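Local atomic coordinates of ADP compounds hydrolase NudE (Escherichia coli, PDB entry 1VHZ), a protein that hydrolyses ADP-ribose, NADH and the dinucleotides Ap3A and Ap2A, using magnesium or other divalent cations, and works as a homodimer of the Nudix family. Residues 52-57 with 92-97; 60-65 with 77-82; 97-102 with 135-140; 107-112 with 127-132. All blocks are in the same frame, centred on the assembly; numbering follows the deposited sequence.

Contacts 1 and 2 are buried, contact 4 is partly buried, and contact 3 lies at the surface. Helix 90-102 serves contacts 1 and 3, which share Glu97. In contact 1 it rests on strand 51-58 through apolar side chains, alanines on the helix side, and the aliphatic part of Glu97. In contact 3 the same helix meets a strand end and loop through charged and polar chains, with weak bonds. Contacts 2 and 4 are antiparallel pairings in one mixed sheet. Contact 2 has two backbone bonds and a bridging water, contact 4 a run of five bonds. Strand 51-58 pairs with strands 80-83 and 125-136, and so joins contact 1 to contacts 2 and 4.

Contact 1: 52-57 with 92-97; sequences VMIVPI and EAANRE
The first torsions of Val52 and Ile54 bring their branches against Ala93, Ala94 and Glu97. In Val52, CG1 sits between the backbone N and the carbonyl carbon (chi1 66°), while CG2 lies anti to the N. In Ile54, CG1 lies beside the backbone N (chi1 -47°). Val52 CG2 then comes 4.0 Å from Ala94 CB. Ile54 CG1 reaches the same methyl at 3.8 Å. The other branch of Val52, CG1, touches Ala93 CB at 4.1 Å. Here the helix offers the small Ala93 and Ala94, and Ile54 CG1 also touches Ala94 CA. The axes of segments 92-97 and 52-57 approach to 8.3 Å and cross at -63°. This is the Nudix box helix, 90-102, lying on strand 51-58 of the mixed sheet. Glu97, a divalent metal ligand by similarity, belongs to both the helix and this contact. Its CB is 3.8 Å from Ile54 CD1, and the two side chains cross at about a right angle. Its CG meets Val52 CG1 at 4.1 Å. The chain bends at chi2, and OE1 forms a salt bridge with Arg96 NH1 at 2.8 Å, met from above the carboxylate plane. Arg96 also has salt bridges to Glu88 and Glu100.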
loop_
_atom_site.group_PDB
_atom_site.type_symbol
_atom_site.label_atom_id
_atom_site.label_comp_id
_atom_site.label_asym_id
_atom_site.label_seq_id
_atom_site.Cartn_x
_atom_site.Cartn_y
_atom_site.Cartn_z
ATOM N N VAL A 52 10.676 -3.710 6.552
ATOM C CA VAL A 52 10.689 -5.143 6.334
ATOM C C VAL A 52 9.399 -5.750 6.899
ATOM O O VAL A 52 8.841 -5.271 7.889
ATOM C CB VAL A 52 11.913 -5.831 6.960
ATOM C CG1 VAL A 52 11.893 -5.761 8.478
ATOM C CG2 VAL A 52 12.011 -7.299 6.529
ATOM N N MET A 53 8.837 -6.695 6.178
ATOM C CA MET A 53 7.614 -7.379 6.631
ATOM C C MET A 53 7.968 -8.871 6.609
ATOM O O MET A 53 8.562 -9.340 5.636
ATOM C CB MET A 53 6.390 -7.047 5.800
ATOM C CG MET A 53 5.362 -8.177 5.691
ATOM S SD MET A 53 3.865 -7.717 4.759
ATOM C CE MET A 53 4.589 -6.510 3.654
ATOM N N ILE A 54 7.682 -9.569 7.692
ATOM C CA ILE A 54 8.035 -10.978 7.784
ATOM C C ILE A 54 6.826 -11.893 7.841
ATOM O O ILE A 54 5.870 -11.670 8.576
ATOM C CB ILE A 54 8.886 -11.270 9.044
ATOM C CG1 ILE A 54 10.007 -10.253 9.178
ATOM C CG2 ILE A 54 9.454 -12.684 8.991
ATOM C CD1 ILE A 54 9.621 -9.011 9.945
ATOM N N VAL A 55 6.891 -12.928 7.031
ATOM C CA VAL A 55 5.867 -13.937 6.925
ATOM C C VAL A 55 6.436 -15.282 7.399
ATOM O O VAL A 55 7.017 -16.035 6.624
ATOM C CB VAL A 55 5.366 -14.052 5.472
ATOM C CG1 VAL A 55 4.285 -15.109 5.360
ATOM C CG2 VAL A 55 4.816 -12.698 4.978
ATOM N N PRO A 56 6.232 -15.585 8.671
ATOM C CA PRO A 56 6.682 -16.815 9.281
ATOM C C PRO A 56 5.740 -17.976 9.007
ATOM O O PRO A 56 4.514 -17.849 9.063
ATOM C CB PRO A 56 6.735 -16.523 10.769
ATOM C CG PRO A 56 6.294 -15.116 10.946
ATOM C CD PRO A 56 5.565 -14.724 9.689
ATOM N N ILE A 57 6.322 -19.102 8.630
ATOM C CA ILE A 57 5.592 -20.337 8.366
ATOM C C ILE A 57 6.148 -21.427 9.289
ATOM O O ILE A 57 7.379 -21.593 9.304
ATOM C CB ILE A 57 5.783 -20.814 6.910
ATOM C CG1 ILE A 57 5.274 -19.764 5.934
ATOM C CG2 ILE A 57 5.105 -22.168 6.699
ATOM C CD1 ILE A 57 5.518 -19.994 4.476
ATOM N N GLU A 92 18.835 -9.720 8.226
ATOM C CA GLU A 92 19.169 -9.346 9.588
ATOM C C GLU A 92 18.027 -8.600 10.244
ATOM O O GLU A 92 17.656 -8.872 11.389
ATOM C CB GLU A 92 20.469 -8.514 9.588
ATOM C CG GLU A 92 21.737 -9.339 9.385
ATOM C CD GLU A 92 22.939 -8.523 8.928
ATOM O OE1 GLU A 92 22.829 -7.319 8.603
ATOM O OE2 GLU A 92 24.057 -9.082 8.854
ATOM N N ALA A 93 17.446 -7.632 9.528
ATOM C CA ALA A 93 16.323 -6.884 10.104
ATOM C C ALA A 93 15.152 -7.839 10.328
ATOM O O ALA A 93 14.505 -7.784 11.377
ATOM C CB ALA A 93 15.921 -5.736 9.201
ATOM N N ALA A 94 14.910 -8.728 9.353
ATOM C CA ALA A 94 13.796 -9.655 9.479
ATOM C C ALA A 94 13.965 -10.541 10.718
ATOM O O ALA A 94 13.039 -10.687 11.508
ATOM C CB ALA A 94 13.650 -10.512 8.226
ATOM N N ASN A 95 15.147 -11.130 10.867
ATOM C CA ASN A 95 15.431 -12.009 12.006
ATOM C C ASN A 95 15.254 -11.268 13.329
ATOM O O ASN A 95 14.593 -11.767 14.232
ATOM C CB ASN A 95 16.830 -12.607 11.848
ATOM C CG ASN A 95 17.004 -13.974 12.468
ATOM O OD1 ASN A 95 16.064 -14.740 12.650
ATOM N ND2 ASN A 95 18.241 -14.320 12.825
ATOM N N ARG A 96 15.799 -10.063 13.438
ATOM C CA ARG A 96 15.690 -9.251 14.635
ATOM C C ARG A 96 14.229 -8.910 14.930
ATOM O O ARG A 96 13.787 -9.058 16.076
ATOM C CB ARG A 96 16.526 -7.969 14.512
ATOM C CG ARG A 96 16.382 -7.004 15.691
ATOM C CD ARG A 96 17.217 -5.736 15.491
ATOM N NE ARG A 96 16.898 -5.065 14.230
ATOM C CZ ARG A 96 15.716 -4.519 13.937
ATOM N NH1 ARG A 96 14.700 -4.536 14.805
ATOM N NH2 ARG A 96 15.526 -3.954 12.744
ATOM N N GLU A 97 13.482 -8.447 13.919
ATOM C CA GLU A 97 12.081 -8.111 14.126
ATOM C C GLU A 97 11.280 -9.338 14.559
ATOM O O GLU A 97 10.424 -9.185 15.435
ATOM C CB GLU A 97 11.422 -7.481 12.899
ATOM C CG GLU A 97 11.938 -6.103 12.519
ATOM C CD GLU A 97 11.470 -5.012 13.471
ATOM O OE1 GLU A 97 12.198 -3.997 13.582
ATOM O OE2 GLU A 97 10.392 -5.162 14.092
#

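Contact 2: 60-65 with 77-82; sequences DHLILI and LGFSKG
Ile65 and Gly78 form an antiparallel hydrogen-bonded pair. Ile65 N gives a bond to Gly78 O at 2.8 Å, and Gly78 N returns one to Ile65 O at 3.0 Å. Both are nearly straight. The side chain of Ile65 passes over Gly78 O to Ser80. Its CD1 lies 3.7 Å from Ser80 CA and also meets Ser80 CB. An alanine in place of Ile65 would remove CG1, CG2 and CD1, and would probably leave a gap beside Ser80. Leu64 packs on the residues either side of Gly78: its CB meets Leu77 CD1 at 3.7 Å, and its CD1 approaches Phe79 CE2 obliquely to the ring. Leu62 CG stands at the ring edge, 4.1 Å from Phe79 CE2. The pairing belongs to the hairpin of strands 61-69 and 74-78 in the Nudix domain. Beyond Gly78 the second strand leaves its partner. A water then replaces a direct bond, donating to Ile63 O at 2.9 Å and accepting from Ser80 N. Ser80 OG is hydrogen-bonded to Glu101, a metal ligand by similarity. Lys81 folds back, and its NZ bonds Phe79 O at 2.8 Å on a lone pair; Asn171 also bonds NZ.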
loop_
_atom_site.group_PDB
_atom_site.type_symbol
_atom_site.label_atom_id
_atom_site.label_comp_id
_atom_site.label_asym_id
_atom_site.label_seq_id
_atom_site.Cartn_x
_atom_site.Cartn_y
_atom_site.Cartn_z
ATOM N N ASP A 60 2.998 -25.920 8.727
ATOM C CA ASP A 60 1.958 -25.616 7.778
ATOM C C ASP A 60 0.992 -24.514 8.154
ATOM O O ASP A 60 -0.154 -24.476 7.690
ATOM C CB ASP A 60 1.194 -26.919 7.432
ATOM C CG ASP A 60 2.028 -27.655 6.377
ATOM O OD1 ASP A 60 2.893 -28.447 6.800
ATOM O OD2 ASP A 60 1.822 -27.380 5.177
ATOM N N HIS A 61 1.409 -23.576 8.995
ATOM C CA HIS A 61 0.595 -22.459 9.387
ATOM C C HIS A 61 1.414 -21.161 9.220
ATOM O O HIS A 61 2.631 -21.137 9.284
ATOM C CB HIS A 61 0.116 -22.505 10.849
ATOM C CG HIS A 61 -0.965 -23.512 11.118
ATOM N ND1 HIS A 61 -0.750 -24.876 11.029
ATOM C CD2 HIS A 61 -2.267 -23.365 11.472
ATOM C CE1 HIS A 61 -1.875 -25.516 11.297
ATOM N NE2 HIS A 61 -2.805 -24.621 11.589
ATOM N N LEU A 62 0.685 -20.104 8.928
ATOM C CA LEU A 62 1.250 -18.764 8.870
ATOM C C LEU A 62 1.205 -18.275 10.337
ATOM O O LEU A 62 0.326 -18.765 11.065
ATOM C CB LEU A 62 0.303 -17.856 8.098
ATOM C CG LEU A 62 0.603 -17.388 6.700
ATOM C CD1 LEU A 62 1.637 -18.214 5.981
ATOM C CD2 LEU A 62 -0.682 -17.283 5.888
ATOM N N ILE A 63 2.091 -17.416 10.745
ATOM C CA ILE A 63 2.039 -16.848 12.084
ATOM C C ILE A 63 1.660 -15.358 11.881
ATOM O O ILE A 63 2.473 -14.634 11.310
ATOM C CB ILE A 63 3.331 -16.856 12.904
ATOM C CG1 ILE A 63 3.908 -18.255 13.099
ATOM C CG2 ILE A 63 3.037 -16.214 14.267
ATOM C CD1 ILE A 63 2.961 -19.241 13.744
ATOM N N LEU A 64 0.466 -14.974 12.277
ATOM C CA LEU A 64 0.028 -13.585 12.110
ATOM C C LEU A 64 0.045 -12.922 13.486
ATOM O O LEU A 64 0.080 -13.658 14.470
ATOM C CB LEU A 64 -1.426 -13.523 11.647
ATOM C CG LEU A 64 -1.849 -14.071 10.292
ATOM C CD1 LEU A 64 -1.163 -13.333 9.159
ATOM C CD2 LEU A 64 -1.619 -15.561 10.165
ATOM N N ILE A 65 -0.029 -11.594 13.529
ATOM C CA ILE A 65 -0.091 -10.897 14.790
ATOM C C ILE A 65 -1.232 -9.866 14.781
ATOM O O ILE A 65 -1.684 -9.449 13.724
ATOM C CB ILE A 65 1.209 -10.176 15.182
ATOM C CG1 ILE A 65 1.686 -9.301 14.016
ATOM C CG2 ILE A 65 2.300 -11.165 15.583
ATOM C CD1 ILE A 65 2.603 -8.185 14.422
ATOM N N LEU A 77 -4.991 -7.361 11.841
ATOM C CA LEU A 77 -4.579 -8.750 11.841
ATOM C C LEU A 77 -3.611 -8.839 10.638
ATOM O O LEU A 77 -4.013 -8.399 9.543
ATOM C CB LEU A 77 -5.716 -9.728 11.596
ATOM C CG LEU A 77 -5.293 -11.187 11.334
ATOM C CD1 LEU A 77 -4.571 -11.768 12.543
ATOM C CD2 LEU A 77 -6.497 -12.056 10.978
ATOM N N GLY A 78 -2.379 -9.264 10.845
ATOM C CA GLY A 78 -1.482 -9.305 9.691
ATOM C C GLY A 78 -0.081 -9.780 10.016
ATOM O O GLY A 78 0.166 -10.428 11.021
ATOM N N PHE A 79 0.827 -9.467 9.105
ATOM C CA PHE A 79 2.214 -9.862 9.219
ATOM C C PHE A 79 3.033 -8.832 9.989
ATOM O O PHE A 79 2.780 -7.632 9.946
ATOM C CB PHE A 79 2.815 -10.096 7.827
ATOM C CG PHE A 79 2.020 -11.094 7.021
ATOM C CD1 PHE A 79 1.377 -10.715 5.857
ATOM C CD2 PHE A 79 1.901 -12.411 7.457
ATOM C CE1 PHE A 79 0.650 -11.641 5.119
ATOM C CE2 PHE A 79 1.174 -13.332 6.731
ATOM C CZ PHE A 79 0.546 -12.954 5.554
ATOM N N SER A 80 3.986 -9.353 10.724
ATOM C CA SER A 80 4.914 -8.544 11.528
ATOM C C SER A 80 5.698 -7.637 10.611
ATOM O O SER A 80 6.110 -8.001 9.497
ATOM C CB SER A 80 5.741 -9.554 12.351
ATOM O OG SER A 80 7.057 -9.084 12.532
ATOM N N LYS A 81 5.851 -6.376 10.960
ATOM C CA LYS A 81 6.519 -5.365 10.171
ATOM C C LYS A 81 7.407 -4.490 11.054
ATOM O O LYS A 81 7.050 -4.230 12.210
ATOM C CB LYS A 81 5.441 -4.395 9.577
ATOM C CG LYS A 81 4.510 -5.027 8.583
ATOM C CD LYS A 81 3.285 -4.233 8.207
ATOM C CE LYS A 81 2.254 -5.086 7.471
ATOM N NZ LYS A 81 1.306 -5.838 8.361
ATOM N N GLY A 82 8.466 -3.954 10.476
ATOM C CA GLY A 82 9.365 -3.063 11.208
ATOM C C GLY A 82 10.300 -2.357 10.224
ATOM O O GLY A 82 10.220 -2.513 9.010
HETATM O O HOH W 1 3.779 -12.042 11.337
#

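Contact 3: 97-102 with 135-140; sequences ELKEEV and YPESLE
The C-terminal half of the Nudix box helix meets the end of strand 125-136 and the loop after it. Lys99 carries most of the contact. Its CB lies 3.5 Å from Glu137 O. Beyond CG the extended chain runs side by side with Leu139, whose CD2 is 3.6 Å from Lys99 CD. Glu137 crosses the chain obliquely, with its carboxylate against CD and CE. The salt bridge at the tip, from Lys99 NZ to Glu137 OE1, is weak at 3.5 Å. Tyr135 OH lies near Lys99 CE, and Glu137 OE2 meets the tyrosine ring edge in plane. An alanine in place of Lys99 would probably leave the Glu137 carboxylate without this positive mate and Leu139 CD2 without the CD methylene. The backbone adds a weak bond from Leu139 N to Lys99 O at 3.4 Å. A water donates to Lys99 O and is 2.7 Å from Ser138 OG. Glu97 and Glu101, metal ligands by similarity, point away from the loop. Glu100 uses its aliphatic part, with CG 3.7 Å from Leu139 CB. Its OE1 is held by Arg96. At the backbone, the CA-H of Glu100 points almost straight at Leu139 O, 3.3 Å from CA.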
loop_
_atom_site.group_PDB
_atom_site.type_symbol
_atom_site.label_atom_id
_atom_site.label_comp_id
_atom_site.label_asym_id
_atom_site.label_seq_id
_atom_site.Cartn_x
_atom_site.Cartn_y
_atom_site.Cartn_z
ATOM N N GLU A 97 13.482 -8.447 13.919
ATOM C CA GLU A 97 12.081 -8.111 14.126
ATOM C C GLU A 97 11.280 -9.338 14.559
ATOM O O GLU A 97 10.424 -9.185 15.435
ATOM C CB GLU A 97 11.422 -7.481 12.899
ATOM C CG GLU A 97 11.938 -6.103 12.519
ATOM C CD GLU A 97 11.470 -5.012 13.471
ATOM O OE1 GLU A 97 12.198 -3.997 13.582
ATOM O OE2 GLU A 97 10.392 -5.162 14.092
ATOM N N LEU A 98 11.506 -10.500 13.971
ATOM C CA LEU A 98 10.752 -11.683 14.402
ATOM C C LEU A 98 11.002 -11.931 15.910
ATOM O O LEU A 98 10.059 -12.206 16.638
ATOM C CB LEU A 98 11.168 -12.931 13.684
ATOM C CG LEU A 98 10.428 -13.704 12.646
ATOM C CD1 LEU A 98 10.907 -15.179 12.656
ATOM C CD2 LEU A 98 8.915 -13.670 12.770
ATOM N N LYS A 99 12.274 -11.937 16.307
ATOM C CA LYS A 99 12.680 -12.196 17.667
ATOM C C LYS A 99 12.003 -11.222 18.635
ATOM O O LYS A 99 11.487 -11.666 19.651
ATOM C CB LYS A 99 14.198 -12.117 17.862
ATOM C CG LYS A 99 14.998 -13.192 17.172
ATOM C CD LYS A 99 16.508 -12.945 17.308
ATOM C CE LYS A 99 17.228 -14.007 16.449
ATOM N NZ LYS A 99 18.652 -13.623 16.253
ATOM N N GLU A 100 12.004 -9.941 18.272
ATOM C CA GLU A 100 11.390 -8.908 19.067
ATOM C C GLU A 100 9.866 -9.025 19.123
ATOM O O GLU A 100 9.251 -8.798 20.163
ATOM C CB GLU A 100 11.696 -7.504 18.506
ATOM C CG GLU A 100 13.111 -7.000 18.707
ATOM C CD GLU A 100 13.421 -5.721 17.966
ATOM O OE1 GLU A 100 14.618 -5.379 17.860
ATOM O OE2 GLU A 100 12.494 -5.037 17.449
ATOM N N GLU A 101 9.229 -9.391 18.008
ATOM C CA GLU A 101 7.766 -9.403 18.030
ATOM C C GLU A 101 7.096 -10.708 18.351
ATOM O O GLU A 101 6.051 -10.731 19.010
ATOM C CB GLU A 101 7.264 -8.881 16.664
ATOM C CG GLU A 101 7.710 -7.432 16.431
ATOM C CD GLU A 101 6.987 -6.779 15.272
ATOM O OE1 GLU A 101 6.014 -7.354 14.743
ATOM O OE2 GLU A 101 7.392 -5.663 14.884
ATOM N N VAL A 102 7.720 -11.807 17.978
ATOM C CA VAL A 102 7.087 -13.116 18.170
ATOM C C VAL A 102 7.887 -14.102 18.950
ATOM O O VAL A 102 7.432 -15.229 19.177
ATOM C CB VAL A 102 6.720 -13.515 16.717
ATOM C CG1 VAL A 102 7.092 -14.884 16.282
ATOM C CG2 VAL A 102 5.236 -13.192 16.512
ATOM N N TYR A 135 13.192 -21.035 15.632
ATOM C CA TYR A 135 13.720 -21.498 16.910
ATOM C C TYR A 135 13.431 -20.379 17.921
ATOM O O TYR A 135 13.409 -19.212 17.518
ATOM C CB TYR A 135 15.220 -21.791 16.849
ATOM C CG TYR A 135 16.035 -20.605 16.391
ATOM C CD1 TYR A 135 16.464 -19.629 17.267
ATOM C CD2 TYR A 135 16.326 -20.441 15.036
ATOM C CE1 TYR A 135 17.192 -18.527 16.824
ATOM C CE2 TYR A 135 17.056 -19.358 14.584
ATOM C CZ TYR A 135 17.484 -18.406 15.485
ATOM O OH TYR A 135 18.206 -17.318 15.025
ATOM N N PRO A 136 13.146 -20.747 19.157
ATOM C CA PRO A 136 12.857 -19.797 20.208
ATOM C C PRO A 136 14.033 -18.895 20.533
ATOM O O PRO A 136 15.163 -19.339 20.738
ATOM C CB PRO A 136 12.503 -20.645 21.428
ATOM C CG PRO A 136 12.402 -22.050 20.958
ATOM C CD PRO A 136 13.135 -22.145 19.646
ATOM N N GLU A 137 13.792 -17.599 20.573
ATOM C CA GLU A 137 14.794 -16.596 20.898
ATOM C C GLU A 137 14.061 -15.245 20.930
ATOM O O GLU A 137 13.471 -14.828 19.938
ATOM C CB GLU A 137 15.995 -16.489 19.989
ATOM C CG GLU A 137 16.949 -15.387 20.431
ATOM C CD GLU A 137 18.192 -15.235 19.594
ATOM O OE1 GLU A 137 18.851 -14.168 19.677
ATOM O OE2 GLU A 137 18.568 -16.155 18.843
ATOM N N SER A 138 14.155 -14.602 22.073
ATOM C CA SER A 138 13.456 -13.352 22.286
ATOM C C SER A 138 14.367 -12.161 22.432
ATOM O O SER A 138 15.504 -12.274 22.887
ATOM C CB SER A 138 12.574 -13.563 23.539
ATOM O OG SER A 138 11.850 -12.402 23.835
ATOM N N LEU A 139 13.907 -11.028 21.944
ATOM C CA LEU A 139 14.622 -9.756 21.997
ATOM C C LEU A 139 13.601 -8.690 22.442
ATOM O O LEU A 139 12.400 -8.864 22.195
ATOM C CB LEU A 139 15.224 -9.378 20.669
ATOM C CG LEU A 139 16.705 -9.342 20.381
ATOM C CD1 LEU A 139 17.566 -10.230 21.264
ATOM C CD2 LEU A 139 16.981 -9.712 18.913
ATOM N N GLU A 140 14.071 -7.645 23.080
ATOM C CA GLU A 140 13.248 -6.558 23.569
ATOM C C GLU A 140 12.867 -5.592 22.454
ATOM O O GLU A 140 13.722 -4.951 21.853
ATOM C CB GLU A 140 13.986 -5.770 24.663
ATOM C CG GLU A 140 13.378 -5.865 26.046
ATOM C CD GLU A 140 12.361 -4.776 26.332
ATOM O OE1 GLU A 140 11.511 -4.978 27.227
ATOM O OE2 GLU A 140 12.394 -3.708 25.676
HETATM O O HOH W 2 10.000 -11.265 22.207
#

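Contact 4: 107-112 with 127-132; sequences NDLTFL and NIVVAQ
Leu109 pairs with Ala131 and reaches Val129 diagonally across the antiparallel hairpin of strands 104-116 and 125-136, part of the mixed sheet of the Nudix domain. Its CB is near Val129 CG1. CG sits beside the backbone N (chi1 -66°), and from it CD2 leans across to the other strand, 3.6 Å from Ala131 CB and 3.9 Å from Val129 CG1. Tyr91 and Asn95 of helix 90-102 touch Leu109 on this face of the sheet. Phe111 is on the same face. Its CE2 lies 3.5 Å from Asn127 OD1, oblique to the ring, with the ring and amide planes 54° apart. Asn127 ND2 is hydrogen-bonded to Ala51 O and Glu50 OE1. The opposite face carries Asp108, Thr110, Val130 and Gln132. Asp108 and Gln132 lie side by side and point the same way, with carboxylate and amide planes 32° apart. Leu112 CD2 meets Val130 CG2 at 3.6 Å, and helix 169-184 covers Leu112 through Val178 and Trp181. The backbones are joined by five bonds. Asp108 pairs with Gln132, and Thr110 with Val130, each in both directions. Both bonds of the Thr110 pair are 2.8 Å from N to O. The fifth bond runs from Leu112 N to Ile128 O at 3.0 Å.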
loop_
_atom_site.group_PDB
_atom_site.type_symbol
_atom_site.label_atom_id
_atom_site.label_comp_id
_atom_site.label_asym_id
_atom_site.label_seq_id
_atom_site.Cartn_x
_atom_site.Cartn_y
_atom_site.Cartn_z
ATOM N N ASN A 107 15.994 -19.939 10.777
ATOM C CA ASN A 107 17.241 -20.341 10.108
ATOM C C ASN A 107 17.099 -20.194 8.601
ATOM O O ASN A 107 18.094 -20.226 7.890
ATOM C CB ASN A 107 17.613 -21.794 10.418
ATOM C CG ASN A 107 17.986 -21.967 11.889
ATOM O OD1 ASN A 107 18.741 -21.169 12.436
ATOM N ND2 ASN A 107 17.426 -22.978 12.531
ATOM N N ASP A 108 15.864 -20.029 8.112
ATOM C CA ASP A 108 15.672 -19.933 6.664
ATOM C C ASP A 108 14.845 -18.718 6.293
ATOM O O ASP A 108 13.611 -18.709 6.321
ATOM C CB ASP A 108 15.082 -21.257 6.182
ATOM C CG ASP A 108 14.888 -21.343 4.690
ATOM O OD1 ASP A 108 14.225 -22.282 4.196
ATOM O OD2 ASP A 108 15.384 -20.470 3.957
ATOM N N LEU A 109 15.531 -17.662 5.858
ATOM C CA LEU A 109 14.891 -16.411 5.479
ATOM C C LEU A 109 15.010 -16.152 3.992
ATOM O O LEU A 109 16.088 -16.282 3.413
ATOM C CB LEU A 109 15.479 -15.256 6.292
ATOM C CG LEU A 109 15.186 -15.295 7.796
ATOM C CD1 LEU A 109 16.180 -14.463 8.589
ATOM C CD2 LEU A 109 13.762 -14.828 8.071
ATOM N N THR A 110 13.860 -15.890 3.332
ATOM C CA THR A 110 13.907 -15.636 1.902
ATOM C C THR A 110 13.258 -14.317 1.523
ATOM O O THR A 110 12.174 -13.932 1.949
ATOM C CB THR A 110 13.653 -16.776 0.952
ATOM O OG1 THR A 110 12.734 -16.535 -0.119
ATOM C CG2 THR A 110 13.380 -18.107 1.564
ATOM N N PHE A 111 14.063 -13.535 0.811
ATOM C CA PHE A 111 13.654 -12.198 0.351
ATOM C C PHE A 111 12.910 -12.380 -0.970
ATOM O O PHE A 111 13.421 -12.808 -1.995
ATOM C CB PHE A 111 14.850 -11.272 0.292
ATOM C CG PHE A 111 14.617 -9.999 -0.456
ATOM C CD1 PHE A 111 15.439 -9.662 -1.524
ATOM C CD2 PHE A 111 13.548 -9.166 -0.121
ATOM C CE1 PHE A 111 15.218 -8.489 -2.232
ATOM C CE2 PHE A 111 13.333 -8.000 -0.846
ATOM C CZ PHE A 111 14.157 -7.667 -1.902
ATOM N N LEU A 112 11.617 -12.107 -0.917
ATOM C CA LEU A 112 10.710 -12.320 -2.032
ATOM C C LEU A 112 10.395 -11.145 -2.904
ATOM O O LEU A 112 10.172 -11.276 -4.107
ATOM C CB LEU A 112 9.385 -12.755 -1.345
ATOM C CG LEU A 112 8.538 -13.830 -1.980
ATOM C CD1 LEU A 112 9.369 -15.027 -2.405
ATOM C CD2 LEU A 112 7.446 -14.274 -0.991
ATOM N N ASN A 127 10.236 -4.435 2.226
ATOM C CA ASN A 127 10.836 -5.692 1.794
ATOM C C ASN A 127 10.075 -6.854 2.430
ATOM O O ASN A 127 9.941 -6.886 3.660
ATOM C CB ASN A 127 12.326 -5.762 2.164
ATOM C CG ASN A 127 13.129 -4.635 1.523
ATOM O OD1 ASN A 127 13.616 -4.768 0.414
ATOM N ND2 ASN A 127 13.245 -3.499 2.214
ATOM N N ILE A 128 9.568 -7.755 1.593
ATOM C CA ILE A 128 8.828 -8.917 2.075
ATOM C C ILE A 128 9.726 -10.124 2.230
ATOM O O ILE A 128 10.408 -10.579 1.298
ATOM C CB ILE A 128 7.654 -9.249 1.117
ATOM C CG1 ILE A 128 6.697 -8.045 1.084
ATOM C CG2 ILE A 128 6.927 -10.498 1.575
ATOM C CD1 ILE A 128 5.713 -8.088 -0.075
ATOM N N VAL A 129 9.806 -10.663 3.443
ATOM C CA VAL A 129 10.662 -11.821 3.693
ATOM C C VAL A 129 9.870 -13.000 4.252
ATOM O O VAL A 129 9.034 -12.781 5.134
ATOM C CB VAL A 129 11.757 -11.441 4.719
ATOM C CG1 VAL A 129 12.621 -12.640 5.091
ATOM C CG2 VAL A 129 12.634 -10.307 4.236
ATOM N N VAL A 130 10.162 -14.217 3.810
ATOM C CA VAL A 130 9.484 -15.405 4.357
ATOM C C VAL A 130 10.453 -16.074 5.343
ATOM O O VAL A 130 11.630 -16.220 5.016
ATOM C CB VAL A 130 9.121 -16.433 3.275
ATOM C CG1 VAL A 130 8.384 -17.645 3.873
ATOM C CG2 VAL A 130 8.280 -15.785 2.201
ATOM N N ALA A 131 9.978 -16.397 6.528
ATOM C CA ALA A 131 10.749 -17.019 7.579
ATOM C C ALA A 131 10.306 -18.452 7.878
ATOM O O ALA A 131 9.111 -18.684 8.143
ATOM C CB ALA A 131 10.529 -16.247 8.886
ATOM N N GLN A 132 11.219 -19.396 7.778
ATOM C CA GLN A 132 10.952 -20.795 8.074
ATOM C C GLN A 132 12.078 -21.344 8.961
ATOM O O GLN A 132 13.153 -20.749 9.045
ATOM C CB GLN A 132 10.859 -21.672 6.834
ATOM C CG GLN A 132 10.018 -21.116 5.713
ATOM C CD GLN A 132 10.045 -21.970 4.467
ATOM O OE1 GLN A 132 9.259 -22.908 4.355
ATOM N NE2 GLN A 132 10.945 -21.660 3.550
#